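Local atomic coordinates of uncharacterized protein ScGH5_18 (Streptomyces cattleya, PDB entry 7LR8), a protein that probably hydrolyses the mannose-beta-1,4-N-acetylglucosamine linkage of the N-glycan core, as a family 5 glycoside hydrolase of subfamily 18. Residues B[49-54]-B[345-350]; B[37-42]-B[85-90]; B[79-84]-B[89-94]. The protein carries 1 engineered substitution. One frame throughout, in Å; residues are numbered along the deposited sequence.

Interaction 1 of 3, residues B[49-54]-B[345-350]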
loop_
_atom_site.group_PDB
_atom_site.type_symbol
_atom_site.label_atom_id
_atom_site.label_comp_id
_atom_site.label_asym_id
_atom_site.label_seq_id
_atom_site.Cartn_x
_atom_site.Cartn_y
_atom_site.Cartn_z
ATOM N N GLY B 49 11.828 -18.146 28.256
ATOM C CA GLY B 49 11.125 -17.889 29.496
ATOM C C GLY B 49 10.133 -16.745 29.450
ATOM O O GLY B 49 9.650 -16.331 30.511
ATOM N N PHE B 50 9.822 -16.222 28.265
ATOM C CA PHE B 50 8.911 -15.092 28.147
ATOM C C PHE B 50 7.488 -15.522 28.461
ATOM O O PHE B 50 7.143 -16.707 28.404
ATOM C CB PHE B 50 8.963 -14.493 26.740
ATOM C CG PHE B 50 10.279 -13.861 26.415
ATOM C CD1 PHE B 50 10.649 -12.654 26.995
ATOM C CD2 PHE B 50 11.163 -14.485 25.551
ATOM C CE1 PHE B 50 11.871 -12.071 26.706
ATOM C CE2 PHE B 50 12.390 -13.906 25.259
ATOM C CZ PHE B 50 12.748 -12.705 25.845
ATOM N N ASP B 51 6.652 -14.541 28.807
ATOM C CA ASP B 51 5.256 -14.825 29.102
ATOM C C ASP B 51 4.257 -14.128 28.192
ATOM O O ASP B 51 3.054 -14.326 28.379
ATOM C CB ASP B 51 4.929 -14.475 30.564
ATOM C CG ASP B 51 5.180 -13.014 30.893
ATOM O OD1 ASP B 51 4.467 -12.147 30.329
ATOM O OD2 ASP B 51 6.079 -12.740 31.725
ATOM N N HIS B 52 4.695 -13.322 27.218
ATOM C CA HIS B 52 3.744 -12.722 26.287
ATOM C C HIS B 52 4.473 -12.361 25.003
ATOM O O HIS B 52 5.708 -12.316 24.953
ATOM C CB HIS B 52 3.054 -11.471 26.870
ATOM C CG HIS B 52 3.982 -10.322 27.100
ATOM N ND1 HIS B 52 4.693 -10.162 28.270
ATOM C CD2 HIS B 52 4.344 -9.291 26.295
ATOM C CE1 HIS B 52 5.434 -9.069 28.188
ATOM N NE2 HIS B 52 5.251 -8.530 26.996
ATOM N N VAL B 53 3.683 -12.128 23.958
ATOM C CA VAL B 53 4.170 -11.579 22.702
ATOM C C VAL B 53 3.266 -10.423 22.317
ATOM O O VAL B 53 2.075 -10.398 22.652
ATOM C CB VAL B 53 4.203 -12.624 21.559
ATOM C CG1 VAL B 53 5.311 -13.643 21.798
ATOM C CG2 VAL B 53 2.869 -13.323 21.432
ATOM N N ARG B 54 3.850 -9.451 21.624
ATOM C CA ARG B 54 3.119 -8.380 20.958
ATOM C C ARG B 54 3.171 -8.677 19.469
ATOM O O ARG B 54 4.259 -8.921 18.938
ATOM C CB ARG B 54 3.756 -7.023 21.280
ATOM C CG ARG B 54 3.327 -5.851 20.398
ATOM C CD ARG B 54 3.520 -4.542 21.176
ATOM N NE ARG B 54 3.217 -3.346 20.387
ATOM C CZ ARG B 54 4.126 -2.501 19.891
ATOM N NH1 ARG B 54 5.430 -2.694 20.101
ATOM N NH2 ARG B 54 3.729 -1.435 19.215
ATOM N N ARG B 345 16.626 -14.572 36.481
ATOM C CA ARG B 345 17.052 -13.977 37.743
ATOM C C ARG B 345 15.876 -13.342 38.467
ATOM O O ARG B 345 15.670 -13.570 39.667
ATOM C CB ARG B 345 18.152 -12.946 37.471
ATOM C CG ARG B 345 18.784 -12.308 38.695
ATOM C CD ARG B 345 19.633 -11.105 38.266
ATOM N NE ARG B 345 20.362 -11.377 37.025
ATOM C CZ ARG B 345 20.560 -10.487 36.057
ATOM N NH1 ARG B 345 20.083 -9.254 36.177
ATOM N NH2 ARG B 345 21.231 -10.828 34.959
ATOM N N TRP B 346 15.076 -12.556 37.745
ATOM C CA TRP B 346 13.915 -11.938 38.372
ATOM C C TRP B 346 12.924 -12.992 38.863
ATOM O O TRP B 346 12.425 -12.908 39.993
ATOM C CB TRP B 346 13.225 -10.957 37.419
ATOM C CG TRP B 346 12.129 -10.253 38.155
ATOM C CD1 TRP B 346 12.210 -9.047 38.795
ATOM C CD2 TRP B 346 10.799 -10.745 38.392
ATOM N NE1 TRP B 346 11.006 -8.754 39.400
ATOM C CE2 TRP B 346 10.128 -9.781 39.168
ATOM C CE3 TRP B 346 10.112 -11.906 38.015
ATOM C CZ2 TRP B 346 8.804 -9.941 39.571
ATOM C CZ3 TRP B 346 8.803 -12.064 38.419
ATOM C CH2 TRP B 346 8.161 -11.087 39.185
ATOM N N ARG B 347 12.612 -13.990 38.023
ATOM C CA ARG B 347 11.652 -15.015 38.437
ATOM C C ARG B 347 12.167 -15.831 39.619
ATOM O O ARG B 347 11.367 -16.329 40.424
ATOM C CB ARG B 347 11.311 -15.949 37.269
ATOM C CG ARG B 347 10.677 -15.274 36.051
ATOM C CD ARG B 347 9.963 -16.295 35.161
ATOM N NE ARG B 347 9.588 -15.753 33.848
ATOM C CZ ARG B 347 8.590 -14.891 33.651
ATOM N NH1 ARG B 347 7.875 -14.461 34.681
ATOM N NH2 ARG B 347 8.312 -14.446 32.423
ATOM N N THR B 348 13.486 -15.981 39.745
ATOM C CA THR B 348 14.039 -16.770 40.841
ATOM C C THR B 348 14.064 -15.977 42.142
ATOM O O THR B 348 13.710 -16.504 43.200
ATOM C CB THR B 348 15.451 -17.254 40.491
ATOM O OG1 THR B 348 15.406 -18.056 39.304
ATOM C CG2 THR B 348 16.049 -18.075 41.638
ATOM N N GLU B 349 14.467 -14.709 42.082
ATOM C CA GLU B 349 14.659 -13.928 43.294
ATOM C C GLU B 349 13.459 -13.064 43.662
ATOM O O GLU B 349 13.370 -12.631 44.817
ATOM C CB GLU B 349 15.909 -13.048 43.156
ATOM C CG GLU B 349 17.192 -13.834 42.849
ATOM C CD GLU B 349 17.652 -14.741 43.993
ATOM O OE1 GLU B 349 18.708 -15.394 43.837
ATOM O OE2 GLU B 349 16.981 -14.805 45.048
ATOM N N THR B 350 12.530 -12.839 42.724
ATOM C CA THR B 350 11.376 -11.942 42.828
ATOM C C THR B 350 11.646 -10.769 43.769
ATOM O O THR B 350 10.998 -10.658 44.820
ATOM C CB THR B 350 10.133 -12.714 43.293
ATOM O OG1 THR B 350 10.437 -13.452 44.480
ATOM C CG2 THR B 350 9.662 -13.680 42.209
HETATM O O HOH W 1 5.416 -13.213 34.483
#
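The Schellman turn at Gly49, which follows helix 35-46, and Asp51, just before strand 52-55, together receive Arg347 from the last turn of helix 334-349. The Arg347 chain is extended from CG to NE and brings the edge of its guanidinium to the loop. NH2 carries most of the contact. Arg347 NH2 donates to Gly49 O at 3.0 Å, in the carbonyl plane. Arg347 NH2 also donates to Asp51 OD2 at 2.9 Å in a nearly straight salt bridge (170° at the hydrogen). This oxygen is met on its anti side, with the two flat groups turned 68° apart. Arg347 NE adds a weak bond to Gly49 O. A water bridges Arg347 NH1 and Asp51 OD2. The other oxygen, Asp51 OD1, accepts from His52 ND1 at 2.9 Å, from above the carboxylate plane. Asp51 has partners on strand 15-19 as well: Arg15 pairs with OD1 and Phe16 N donates to OD2. With an alanine here, Arg347 and Arg15 would probably lose their shared carboxylate, and His52 ND1 its acceptor. Joining the entry to an inner strand with the helix after strand 298-304 is in keeping with the closed (beta/alpha)8 barrel of family 5 glycosidases.

Interaction 2 of 3, residues B[37-42]-B[85-90]. With SO4 (sulfate ion), chain I.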
loop_
_atom_site.group_PDB
_atom_site.type_symbol
_atom_site.label_atom_id
_atom_site.label_comp_id
_atom_site.label_asym_id
_atom_site.label_seq_id
_atom_site.Cartn_x
_atom_site.Cartn_y
_atom_site.Cartn_z
ATOM N N ALA B 37 5.563 -22.760 10.986
ATOM C CA ALA B 37 6.664 -21.813 11.134
ATOM C C ALA B 37 6.424 -20.875 12.310
ATOM O O ALA B 37 7.357 -20.543 13.049
ATOM C CB ALA B 37 6.863 -21.020 9.839
ATOM N N VAL B 38 5.177 -20.449 12.505
ATOM C CA VAL B 38 4.845 -19.642 13.675
ATOM C C VAL B 38 5.071 -20.439 14.958
ATOM O O VAL B 38 5.622 -19.924 15.940
ATOM C CB VAL B 38 3.396 -19.137 13.558
ATOM C CG1 VAL B 38 2.907 -18.599 14.886
ATOM C CG2 VAL B 38 3.305 -18.079 12.456
ATOM N N ARG B 39 4.662 -21.709 14.968
ATOM C CA ARG B 39 4.858 -22.543 16.154
ATOM C C ARG B 39 6.338 -22.696 16.491
ATOM O O ARG B 39 6.731 -22.606 17.662
ATOM C CB ARG B 39 4.217 -23.910 15.936
ATOM C CG ARG B 39 2.694 -23.930 16.055
ATOM C CD ARG B 39 2.147 -25.189 15.391
ATOM N NE ARG B 39 0.724 -25.399 15.650
ATOM C CZ ARG B 39 -0.108 -25.969 14.787
ATOM N NH1 ARG B 39 0.337 -26.366 13.600
ATOM N NH2 ARG B 39 -1.389 -26.130 15.102
ATOM N N ALA B 40 7.177 -22.937 15.481
ATOM C CA ALA B 40 8.610 -23.069 15.734
ATOM C C ALA B 40 9.198 -21.757 16.243
ATOM O O ALA B 40 10.049 -21.759 17.140
ATOM C CB ALA B 40 9.322 -23.524 14.462
ATOM N N ASP B 41 8.754 -20.626 15.671
ATOM C CA ASP B 41 9.146 -19.312 16.176
ATOM C C ASP B 41 8.790 -19.165 17.648
ATOM O O ASP B 41 9.638 -18.790 18.475
ATOM C CB ASP B 41 8.451 -18.204 15.375
ATOM C CG ASP B 41 9.100 -17.933 14.022
ATOM O OD1 ASP B 41 10.172 -18.501 13.719
ATOM O OD2 ASP B 41 8.518 -17.115 13.269
ATOM N N LEU B 42 7.529 -19.443 17.991
ATOM C CA LEU B 42 7.079 -19.277 19.367
ATOM C C LEU B 42 7.734 -20.298 20.294
ATOM O O LEU B 42 7.991 -19.990 21.462
ATOM C CB LEU B 42 5.548 -19.353 19.430
ATOM C CG LEU B 42 4.849 -18.254 18.610
ATOM C CD1 LEU B 42 3.328 -18.379 18.673
ATOM C CD2 LEU B 42 5.290 -16.866 19.056
ATOM N N GLY B 85 -0.870 -19.125 23.114
ATOM C CA GLY B 85 -1.403 -19.551 24.407
ATOM C C GLY B 85 -0.948 -20.939 24.822
ATOM O O GLY B 85 -0.683 -21.189 26.006
ATOM N N GLU B 86 -0.867 -21.865 23.860
ATOM C CA GLU B 86 -0.378 -23.212 24.157
ATOM C C GLU B 86 1.003 -23.179 24.784
ATOM O O GLU B 86 1.340 -24.038 25.606
ATOM C CB GLU B 86 -0.313 -24.054 22.889
ATOM C CG GLU B 86 -1.626 -24.387 22.300
ATOM C CD GLU B 86 -1.477 -25.172 21.031
ATOM O OE1 GLU B 86 -0.437 -25.039 20.348
ATOM O OE2 GLU B 86 -2.414 -25.917 20.710
ATOM N N ARG B 87 1.827 -22.227 24.368
ATOM C CA ARG B 87 3.201 -22.091 24.821
ATOM C C ARG B 87 3.325 -21.144 26.002
ATOM O O ARG B 87 4.440 -20.747 26.353
ATOM C CB ARG B 87 4.080 -21.632 23.652
ATOM C CG ARG B 87 4.250 -22.739 22.616
ATOM C CD ARG B 87 4.417 -22.273 21.162
ATOM N NE ARG B 87 4.521 -23.468 20.330
ATOM C CZ ARG B 87 3.479 -24.133 19.848
ATOM N NH1 ARG B 87 2.248 -23.694 20.075
ATOM N NH2 ARG B 87 3.666 -25.232 19.133
ATOM N N GLY B 88 2.205 -20.795 26.633
ATOM C CA GLY B 88 2.241 -19.935 27.798
ATOM C C GLY B 88 2.536 -18.489 27.478
ATOM O O GLY B 88 3.065 -17.769 28.330
ATOM N N LEU B 89 2.205 -18.041 26.266
ATOM C CA LEU B 89 2.435 -16.667 25.838
ATOM C C LEU B 89 1.078 -15.992 25.670
ATOM O O LEU B 89 0.284 -16.392 24.812
ATOM C CB LEU B 89 3.233 -16.620 24.537
ATOM C CG LEU B 89 4.566 -17.371 24.587
ATOM C CD1 LEU B 89 5.121 -17.532 23.178
ATOM C CD2 LEU B 89 5.549 -16.623 25.479
ATOM N N ASP B 90 0.797 -15.008 26.519
ATOM C CA ASP B 90 -0.344 -14.132 26.298
ATOM C C ASP B 90 -0.057 -13.189 25.124
ATOM O O ASP B 90 1.092 -12.983 24.745
ATOM C CB ASP B 90 -0.640 -13.339 27.565
ATOM C CG ASP B 90 -0.981 -14.236 28.738
ATOM O OD1 ASP B 90 -1.691 -15.238 28.522
ATOM O OD2 ASP B 90 -0.541 -13.952 29.876
HETATM S S SO4 I . -2.685 -28.816 12.837
HETATM O O1 SO4 I . -3.412 -28.967 11.579
HETATM O O2 SO4 I . -3.294 -29.667 13.855
HETATM O O3 SO4 I . -1.292 -29.207 12.646
HETATM O O4 SO4 I . -2.744 -27.420 13.262
HETATM O O HOH W 2 -1.286 -24.405 17.617
#
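Helix 35-46 runs past the C-terminal end of helix 71-86, and the two backbones come nearest at Leu42 and Arg87, whose CA atoms are 7.3 Å apart. Arg87 carries most of the contact. Its chain bends at chi2 (149°), and Arg87 CD lies 3.6 Å from Leu42 CB. Its guanidinium then lies with one face over the base of Arg39. Arg87 NH2 is 3.5 Å from Arg39 CG and just as close to CB. The two arginine chains cross at about a right angle, with their guanidinium planes 36° apart. Beside this pair, Leu42 CD2 meets Leu89 CD1 at 4.2 Å. The contact packs two neighbouring outer helices of the (beta/alpha)8 barrel. Gly88, with positive phi, is the C-prime residue of the Schellman motif that ends helix 71-86, and the turn leads Leu89 inward against Leu42. Acids take up much of the polar ends. Arg87 NE pairs with Asp43, while Arg87 NH1 meets the anti lone pair of Glu86 OE1 at 3.0 Å and also reaches Ala83 O. A water joins Glu86 OE1 to Arg39 NE. These acids probably offset the closeness of the two positive charges, Arg39 NE and Arg87 NH2 being 4.6 Å apart. Farther out, Arg39 NH2 donates to sulfate O4 at 2.6 Å, in the guanidinium plane, and NH1 makes weaker bonds to O3 and O4. The sulfate probably comes from the crystallisation liquor. Arg39 NH1 has a protein partner too, the carboxylate of Asp36.

Interaction 3 of 3, residues B[79-84]-B[89-94]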
loop_
_atom_site.group_PDB
_atom_site.type_symbol
_atom_site.label_atom_id
_atom_site.label_comp_id
_atom_site.label_asym_id
_atom_site.label_seq_id
_atom_site.Cartn_x
_atom_site.Cartn_y
_atom_site.Cartn_z
ATOM N N ALA B 79 -5.465 -18.196 15.048
ATOM C CA ALA B 79 -4.607 -19.379 15.083
ATOM C C ALA B 79 -3.247 -19.044 15.677
ATOM O O ALA B 79 -2.685 -19.839 16.445
ATOM C CB ALA B 79 -4.448 -19.961 13.678
ATOM N N LEU B 80 -2.710 -17.877 15.341
ATOM C CA LEU B 80 -1.476 -17.425 15.971
ATOM C C LEU B 80 -1.672 -17.241 17.467
ATOM O O LEU B 80 -0.799 -17.599 18.266
ATOM C CB LEU B 80 -1.016 -16.123 15.317
ATOM C CG LEU B 80 0.364 -15.561 15.653
ATOM C CD1 LEU B 80 0.741 -14.575 14.552
ATOM C CD2 LEU B 80 0.406 -14.877 17.009
ATOM N N THR B 81 -2.807 -16.670 17.864
ATOM C CA THR B 81 -3.049 -16.434 19.282
ATOM C C THR B 81 -3.165 -17.752 20.038
ATOM O O THR B 81 -2.672 -17.882 21.171
ATOM C CB THR B 81 -4.311 -15.570 19.437
ATOM O OG1 THR B 81 -4.096 -14.315 18.770
ATOM C CG2 THR B 81 -4.607 -15.311 20.905
ATOM N N ASP B 82 -3.771 -18.763 19.411
ATOM C CA ASP B 82 -3.866 -20.067 20.048
ATOM C C ASP B 82 -2.497 -20.728 20.150
ATOM O O ASP B 82 -2.175 -21.343 21.174
ATOM C CB ASP B 82 -4.831 -20.964 19.275
ATOM C CG ASP B 82 -6.278 -20.562 19.457
ATOM O OD1 ASP B 82 -6.582 -19.841 20.432
ATOM O OD2 ASP B 82 -7.105 -20.969 18.612
ATOM N N ALA B 83 -1.683 -20.625 19.095
ATOM C CA ALA B 83 -0.337 -21.191 19.165
ATOM C C ALA B 83 0.462 -20.544 20.289
ATOM O O ALA B 83 1.230 -21.218 20.997
ATOM C CB ALA B 83 0.377 -21.021 17.818
ATOM N N ALA B 84 0.272 -19.240 20.492
ATOM C CA ALA B 84 0.960 -18.562 21.584
ATOM C C ALA B 84 0.456 -19.050 22.935
ATOM O O ALA B 84 1.255 -19.384 23.813
ATOM C CB ALA B 84 0.788 -17.048 21.449
ATOM N N LEU B 89 2.205 -18.041 26.266
ATOM C CA LEU B 89 2.435 -16.667 25.838
ATOM C C LEU B 89 1.078 -15.992 25.670
ATOM O O LEU B 89 0.284 -16.392 24.812
ATOM C CB LEU B 89 3.233 -16.620 24.537
ATOM C CG LEU B 89 4.566 -17.371 24.587
ATOM C CD1 LEU B 89 5.121 -17.532 23.178
ATOM C CD2 LEU B 89 5.549 -16.623 25.479
ATOM N N ASP B 90 0.797 -15.008 26.519
ATOM C CA ASP B 90 -0.344 -14.132 26.298
ATOM C C ASP B 90 -0.057 -13.189 25.124
ATOM O O ASP B 90 1.092 -12.983 24.745
ATOM C CB ASP B 90 -0.640 -13.339 27.565
ATOM C CG ASP B 90 -0.981 -14.236 28.738
ATOM O OD1 ASP B 90 -1.691 -15.238 28.522
ATOM O OD2 ASP B 90 -0.541 -13.952 29.876
ATOM N N VAL B 91 -1.116 -12.631 24.533
ATOM C CA VAL B 91 -0.996 -11.922 23.259
ATOM C C VAL B 91 -1.611 -10.530 23.362
ATOM O O VAL B 91 -2.799 -10.389 23.683
ATOM C CB VAL B 91 -1.654 -12.703 22.108
ATOM C CG1 VAL B 91 -1.644 -11.853 20.804
ATOM C CG2 VAL B 91 -0.941 -14.021 21.897
ATOM N N ASN B 92 -0.813 -9.508 23.052
ATOM C CA ASN B 92 -1.317 -8.173 22.762
ATOM C C ASN B 92 -1.300 -7.975 21.252
ATOM O O ASN B 92 -0.296 -8.270 20.602
ATOM C CB ASN B 92 -0.468 -7.097 23.447
ATOM C CG ASN B 92 -0.609 -5.735 22.788
ATOM O OD1 ASN B 92 -0.005 -5.468 21.744
ATOM N ND2 ASN B 92 -1.423 -4.872 23.383
ATOM N N VAL B 93 -2.406 -7.483 20.694
ATOM C CA VAL B 93 -2.507 -7.275 19.250
ATOM C C VAL B 93 -2.476 -5.779 18.970
ATOM O O VAL B 93 -3.338 -5.035 19.453
ATOM C CB VAL B 93 -3.790 -7.900 18.674
ATOM C CG1 VAL B 93 -3.872 -7.613 17.170
ATOM C CG2 VAL B 93 -3.829 -9.403 18.935
ATOM N N ASP B 94 -1.515 -5.343 18.154
ATOM C CA ASP B 94 -1.522 -3.985 17.615
ATOM C C ASP B 94 -2.381 -3.948 16.356
ATOM O O ASP B 94 -2.184 -4.753 15.444
ATOM C CB ASP B 94 -0.103 -3.522 17.275
ATOM C CG ASP B 94 0.653 -3.005 18.481
ATOM O OD1 ASP B 94 0.760 -3.733 19.489
ATOM O OD2 ASP B 94 1.175 -1.870 18.416
#
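Val91 has CG1 anti to its backbone N (chi1 174°), which sets CG2 beside that N and turns both methyls to helix 71-86, where Thr81 and Ala84 receive them. Thr81, with chi1 near -61°, holds OG1 beside its own N and sends CG2 to the strand. The Val91 CG2 methyl touches both helix residues. Val91 CG2 is 3.5 Å from Ala84 CB and 4.0 Å from Thr81 CG2. The other branch, Val91 CG1, lies 4.0 Å from Thr81 OG1. This is plain packing by a methyl; the Thr81 hydroxyl has its polar partner in Leu77 O, one turn earlier. The Thr81 and Val91 side chains meet at a slant. All four touching residues are buried, and the small Ala84 lets the strand come close to the helix.

The backbone completes the contact where the helix ends. Leu89 N donates to Ala84 O at 3.0 Å, the 6→1 bond of the Schellman motif. The donor sits well above the carbonyl plane, 46° out of it. Ala84 CB packs on Leu89 CB at 4.0 Å and on Leu89 O at 3.5 Å. Ala84 O and Leu89 O are also near each other, but both are acceptors and do not bond. Leu89 O is instead satisfied by Asn144 ND2. The same amide group reaches Thr81 O, so one side chain from the loop before strand 145-152 ties the helix to the residue that leads into strand 90-94.

Helix 71-86 turns back directly into strand 90-94, an alpha-to-beta connection of the (beta/alpha)8 barrel with the helix packed outside the strand. The strand lies in the parallel sheet between strands 52-55 and 145-152. Val91 also touches Val53 and Val55, and the helix meets helix 35-46 through Ala84 and Leu42.

Overall arrangement
Interactions 2 and 3 are close, with centres about 8 Å apart. Both use helix 71-86 and share Leu89 and Asp90. Interaction 1 lies about 15 Å from the centre of interaction 2 and 17 Å from that of interaction 3. Strands 52-55 and 90-94 are neighbours in the barrel sheet and connect it to them: Asp51 and Val53 pair with Asp90, and Arg54 forms a salt bridge with Asp94. Along the chain, 37-42 comes first, then 49-54, 79-84 and 85-94. Segment 345-350 follows much later. Interaction 3 joins a helix to the following strand, interaction 2 packs two early helices, and interaction 1 brings the late helix 334-349 back to the early strands of the barrel.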